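Local coordinates for protein CbsA (Xanthomonas oryzae pv. oryzae, PDB 5XYH) that hydrolyses beta-1,4-glucosidic bonds of cellulose as a cell-wall-degrading exoglucanase of glycoside hydrolase family 6, probably releasing cellobiose from chain ends, at residues Met192-Ser197 with Ser272-Val277; Gln255-Ser260 with Ser267-Ser272. All coordinates share one frame; numbering follows the deposited sequence.

Contact 1 of 2, residues Met192-Ser197 with Ser272-Val277; sequences MDIGHS and STYAEV
Y274 reaches from helix 271-284 to the backbone of I194, G195 and H196, where the chain leaves strand 188-193. Its CB points toward that turn, and CG stands anti to the backbone N (chi1 -175°), which directs the ring away from its own helix. Along one side of the ring CD2 passes H196 O at 3.8 Å, and CE2 lies 3.7 Å from H196 CA, which approaches the ring obliquely. The carbonyl oxygens of I194 and G195 both sit at the ring edge, close to its plane, G195 O being 3.8 Å from CE2. I194 O is 3.5 Å from both CE2 and CZ of Y274. At the tip Y274 OH donates a hydrogen bond of 2.7 Å to I194 O, almost in line with the carbonyl (C=O...O angle 167°). The phenol thus satisfies a main-chain oxygen just past the end of the strand, while the CG1 of I194 comes no nearer to Y274 OH than 4.3 Å.

The receiving turn has its own brace: D193 OD2 accepts from G195 N in an Asx turn, the N-H approaching from above the carboxylate plane, and D193 OD1 is bonded to T234. The imidazole of H196 takes little part, since its CB points away from the helix and ND1 pairs with T238. I194 also touches L278 and F282. In the distorted beta/alpha barrel known for glycoside hydrolase family 6, the tyrosine ties the C-terminal exit of parallel strand 188-193 to helix 271-284, beside T232 of neighbouring strand 229-232, with Y213 of helix 206-218 against I194.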
loop_
_atom_site.group_PDB
_atom_site.type_symbol
_atom_site.label_atom_id
_atom_site.label_comp_id
_atom_site.label_asym_id
_atom_site.label_seq_id
_atom_site.Cartn_x
_atom_site.Cartn_y
_atom_site.Cartn_z
ATOM N N MET A 192 -1.473 3.129 10.292
ATOM C CA MET A 192 -2.555 3.757 9.548
ATOM C C MET A 192 -2.120 4.048 8.109
ATOM O O MET A 192 -1.132 4.754 7.885
ATOM C CB MET A 192 -2.958 5.060 10.242
ATOM C CG MET A 192 -3.557 4.899 11.621
ATOM S SD MET A 192 -5.128 4.052 11.563
ATOM C CE MET A 192 -6.100 5.207 10.607
ATOM N N ASP A 193 -2.867 3.534 7.132
ATOM C CA ASP A 193 -2.610 3.879 5.742
ATOM C C ASP A 193 -2.919 5.351 5.518
ATOM O O ASP A 193 -3.964 5.844 5.950
ATOM C CB ASP A 193 -3.461 3.038 4.797
ATOM C CG ASP A 193 -3.164 3.344 3.334
ATOM O OD1 ASP A 193 -2.236 2.712 2.784
ATOM O OD2 ASP A 193 -3.830 4.237 2.753
ATOM N N ILE A 194 -2.030 6.057 4.829
ATOM C CA ILE A 194 -2.284 7.480 4.611
ATOM C C ILE A 194 -1.891 7.874 3.186
ATOM O O ILE A 194 -1.262 8.914 2.951
ATOM C CB ILE A 194 -1.592 8.325 5.713
ATOM C CG1 ILE A 194 -2.108 9.773 5.745
ATOM C CG2 ILE A 194 -0.057 8.250 5.648
ATOM C CD1 ILE A 194 -1.759 10.479 7.042
ATOM N N GLY A 195 -2.285 7.037 2.215
ATOM C CA GLY A 195 -2.158 7.387 0.811
ATOM C C GLY A 195 -0.709 7.506 0.359
ATOM O O GLY A 195 0.199 6.905 0.937
ATOM N N HIS A 196 -0.486 8.313 -0.689
ATOM C CA HIS A 196 0.834 8.330 -1.319
ATOM C C HIS A 196 1.153 9.581 -2.135
ATOM O O HIS A 196 2.325 9.887 -2.364
ATOM C CB HIS A 196 0.957 7.140 -2.262
ATOM C CG HIS A 196 0.193 7.331 -3.532
ATOM N ND1 HIS A 196 0.771 7.835 -4.680
ATOM C CD2 HIS A 196 -1.119 7.151 -3.817
ATOM C CE1 HIS A 196 -0.146 7.921 -5.630
ATOM N NE2 HIS A 196 -1.300 7.517 -5.131
ATOM N N SER A 197 0.127 10.263 -2.646
ATOM C CA SER A 197 0.350 11.261 -3.693
ATOM C C SER A 197 0.981 12.537 -3.151
ATOM O O SER A 197 1.652 13.266 -3.892
ATOM C CB SER A 197 -0.968 11.611 -4.361
ATOM O OG SER A 197 -1.785 12.304 -3.436
ATOM N N SER A 272 9.785 9.516 0.398
ATOM C CA SER A 272 10.615 9.975 1.510
ATOM C C SER A 272 10.216 11.380 1.936
ATOM O O SER A 272 10.013 11.645 3.125
ATOM C CB SER A 272 12.090 9.921 1.127
ATOM O OG SER A 272 12.528 8.578 1.030
ATOM N N THR A 273 10.086 12.295 0.972
ATOM C CA THR A 273 9.620 13.641 1.294
ATOM C C THR A 273 8.218 13.606 1.911
ATOM O O THR A 273 7.951 14.294 2.908
ATOM C CB THR A 273 9.641 14.513 0.029
ATOM O OG1 THR A 273 10.924 14.406 -0.611
ATOM C CG2 THR A 273 9.352 15.978 0.355
ATOM N N TYR A 274 7.326 12.776 1.357
ATOM C CA TYR A 274 5.951 12.688 1.855
ATOM C C TYR A 274 5.913 12.253 3.323
ATOM O O TYR A 274 5.210 12.860 4.146
ATOM C CB TYR A 274 5.148 11.724 0.976
ATOM C CG TYR A 274 3.664 11.635 1.304
ATOM C CD1 TYR A 274 2.916 12.780 1.546
ATOM C CD2 TYR A 274 3.011 10.400 1.363
ATOM C CE1 TYR A 274 1.559 12.706 1.857
ATOM C CE2 TYR A 274 1.646 10.310 1.654
ATOM C CZ TYR A 274 0.929 11.469 1.903
ATOM O OH TYR A 274 -0.401 11.400 2.199
ATOM N N ALA A 275 6.649 11.191 3.667
ATOM C CA ALA A 275 6.621 10.685 5.040
ATOM C C ALA A 275 7.133 11.728 6.033
ATOM O O ALA A 275 6.610 11.845 7.148
ATOM C CB ALA A 275 7.448 9.403 5.148
ATOM N N GLU A 276 8.153 12.497 5.644
ATOM C CA GLU A 276 8.707 13.505 6.548
ATOM C C GLU A 276 7.750 14.674 6.733
ATOM O O GLU A 276 7.579 15.180 7.851
ATOM C CB GLU A 276 10.053 13.997 6.021
ATOM C CG GLU A 276 10.738 15.059 6.891
ATOM C CD GLU A 276 11.131 14.568 8.304
ATOM O OE1 GLU A 276 11.174 13.330 8.563
ATOM O OE2 GLU A 276 11.435 15.446 9.157
ATOM N N VAL A 277 7.123 15.122 5.651
ATOM C CA VAL A 277 6.121 16.175 5.756
ATOM C C VAL A 277 5.007 15.760 6.711
ATOM O O VAL A 277 4.584 16.539 7.578
ATOM C CB VAL A 277 5.593 16.515 4.350
ATOM C CG1 VAL A 277 4.230 17.146 4.412
ATOM C CG2 VAL A 277 6.592 17.421 3.628
#

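Contact 2 of 2, residues Gln255-Ser260 with Ser267-Ser272; sequences QPISSS and SVFDES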
loop_
_atom_site.group_PDB
_atom_site.type_symbol
_atom_site.label_atom_id
_atom_site.label_comp_id
_atom_site.label_asym_id
_atom_site.label_seq_id
_atom_site.Cartn_x
_atom_site.Cartn_y
_atom_site.Cartn_z
ATOM N N GLN A 255 9.660 29.629 -13.590
ATOM C CA GLN A 255 8.629 28.849 -12.920
ATOM C C GLN A 255 9.261 27.679 -12.180
ATOM O O GLN A 255 10.239 27.091 -12.665
ATOM C CB GLN A 255 7.584 28.307 -13.911
ATOM C CG GLN A 255 6.819 29.373 -14.697
ATOM C CD GLN A 255 5.965 30.265 -13.820
ATOM O OE1 GLN A 255 5.445 29.839 -12.782
ATOM N NE2 GLN A 255 5.812 31.521 -14.237
ATOM N N PRO A 256 8.723 27.315 -11.014
ATOM C CA PRO A 256 9.283 26.184 -10.262
ATOM C C PRO A 256 8.937 24.870 -10.935
ATOM O O PRO A 256 7.851 24.706 -11.490
ATOM C CB PRO A 256 8.599 26.298 -8.897
ATOM C CG PRO A 256 7.281 26.918 -9.204
ATOM C CD PRO A 256 7.550 27.898 -10.337
ATOM N N ILE A 257 9.864 23.910 -10.852
ATOM C CA ILE A 257 9.629 22.635 -11.518
ATOM C C ILE A 257 8.440 21.906 -10.916
ATOM O O ILE A 257 7.863 21.033 -11.571
ATOM C CB ILE A 257 10.884 21.748 -11.494
ATOM C CG1 ILE A 257 11.357 21.499 -10.057
ATOM C CG2 ILE A 257 11.979 22.366 -12.376
ATOM C CD1 ILE A 257 12.375 20.381 -9.968
ATOM N N SER A 258 8.053 22.247 -9.680
ATOM C CA SER A 258 6.839 21.691 -9.092
ATOM C C SER A 258 5.603 22.031 -9.910
ATOM O O SER A 258 4.587 21.337 -9.795
ATOM C CB SER A 258 6.662 22.213 -7.669
ATOM O OG SER A 258 6.509 23.625 -7.698
ATOM N N SER A 259 5.667 23.082 -10.730
ATOM C CA SER A 259 4.547 23.498 -11.559
ATOM C C SER A 259 4.539 22.817 -12.918
ATOM O O SER A 259 3.693 23.152 -13.757
ATOM C CB SER A 259 4.564 25.012 -11.755
ATOM O OG SER A 259 5.549 25.375 -12.714
ATOM N N SER A 260 5.457 21.885 -13.163
ATOM C CA SER A 260 5.404 21.104 -14.393
ATOM C C SER A 260 4.073 20.369 -14.496
ATOM O O SER A 260 3.366 20.160 -13.500
ATOM C CB SER A 260 6.541 20.085 -14.430
ATOM O OG SER A 260 6.466 19.260 -13.273
ATOM N N SER A 267 4.393 19.897 -4.558
ATOM C CA SER A 267 5.820 19.892 -4.251
ATOM C C SER A 267 6.329 18.591 -3.635
ATOM O O SER A 267 7.509 18.528 -3.271
ATOM C CB SER A 267 6.162 21.047 -3.302
ATOM O OG SER A 267 5.914 22.276 -3.945
ATOM N N VAL A 268 5.495 17.567 -3.494
ATOM C CA VAL A 268 5.913 16.291 -2.920
ATOM C C VAL A 268 6.102 15.311 -4.071
ATOM O O VAL A 268 5.125 14.834 -4.655
ATOM C CB VAL A 268 4.901 15.783 -1.884
ATOM C CG1 VAL A 268 5.364 14.467 -1.295
ATOM C CG2 VAL A 268 4.746 16.820 -0.755
ATOM N N PHE A 269 7.368 15.011 -4.384
ATOM C CA PHE A 269 7.772 14.238 -5.550
ATOM C C PHE A 269 8.007 12.770 -5.246
ATOM O O PHE A 269 7.991 11.952 -6.176
ATOM C CB PHE A 269 9.081 14.787 -6.142
ATOM C CG PHE A 269 8.971 16.162 -6.745
ATOM C CD1 PHE A 269 7.760 16.839 -6.780
ATOM C CD2 PHE A 269 10.099 16.774 -7.282
ATOM C CE1 PHE A 269 7.682 18.108 -7.333
ATOM C CE2 PHE A 269 10.032 18.033 -7.839
ATOM C CZ PHE A 269 8.819 18.705 -7.869
ATOM N N ASP A 270 8.256 12.421 -3.984
ATOM C CA ASP A 270 8.613 11.052 -3.640
ATOM C C ASP A 270 8.098 10.720 -2.238
ATOM O O ASP A 270 7.617 11.590 -1.494
ATOM C CB ASP A 270 10.131 10.820 -3.766
ATOM C CG ASP A 270 10.969 11.799 -2.926
ATOM O OD1 ASP A 270 10.666 12.006 -1.733
ATOM O OD2 ASP A 270 11.956 12.341 -3.463
ATOM N N GLU A 271 8.198 9.433 -1.888
ATOM C CA GLU A 271 7.630 8.959 -0.630
ATOM C C GLU A 271 8.473 9.354 0.575
ATOM O O GLU A 271 7.932 9.504 1.677
ATOM C CB GLU A 271 7.439 7.441 -0.684
ATOM C CG GLU A 271 6.372 7.042 -1.734
ATOM C CD GLU A 271 5.045 7.734 -1.482
ATOM O OE1 GLU A 271 4.370 7.388 -0.482
ATOM O OE2 GLU A 271 4.665 8.617 -2.283
ATOM N N SER A 272 9.785 9.516 0.398
ATOM C CA SER A 272 10.615 9.975 1.510
ATOM C C SER A 272 10.216 11.380 1.936
ATOM O O SER A 272 10.013 11.645 3.125
ATOM C CB SER A 272 12.090 9.921 1.127
ATOM O OG SER A 272 12.528 8.578 1.030
#
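F269 pushes the far edge of its ring against the short 3-10 segment 257-259, meeting the backbone of S258 and the end of I257. CZ lies 3.8 Å from S258 CA, and CE2 is 3.9 Å from I257 CD1; both partners lie near the ring plane, so the phenyl meets this segment edge-on. The CB of F269 points toward the turn, and CG lies anti to the carbonyl carbon (chi1 -67°). The CB of I257 is not aimed at 267-272, but the extended end of its side chain (chi2 166°) brings CD1 to the ring, the two side chains crossing at about a right angle. Beside them S258 CB packs on S267 OG at 3.8 Å, a van der Waals approach next to the phenyl edge.

The serines that follow stabilise the turn itself. P256 O is gripped twice by S259, through N and through OG at 2.7 Å, the hydroxyl lying in the carbonyl plane. One residue on, I257 O likewise accepts from both N and OG of S260, with OG 2.8 Å away and nearly in line with the carbonyl (174°). These paired bonds hold two successive carbonyls within the turn. Outside the segments, F269 touches P248, while I257 and S260 pack on V320 of helix 316-323. After F269, D270 takes the N-cap position of helix 271-284 and also binds T273 OG1. The arrangement is a buried contact built on F269 and its stacked partner Y263 in a family 6 glycosidase, joining the turn after a two-stranded antiparallel hairpin to the N-terminal approach of a helix.

How the contacts relate
Contact 1 uses Y274 in the first turns of helix 271-284 and contact 2 the loop that leads into it; their ranges overlap at S272, contact 2 is nested inside the loop that contact 1 closes, and their centres lie 14 Å apart. Contact 1 is nearer the middle of the chain, at the C-terminal end of an interior strand of the main sheet, and is partly buried. Contact 2 lies about 21 Å from the chain's centre, measured centre to centre, yet its touching residues are mostly buried, with loops and helix 316-323 around it. Each depends on one aromatic, but a phenol bonds a carbonyl in the first, whereas a phenyl edge makes apolar contact in the second. V268 packs against Y274, linking the two.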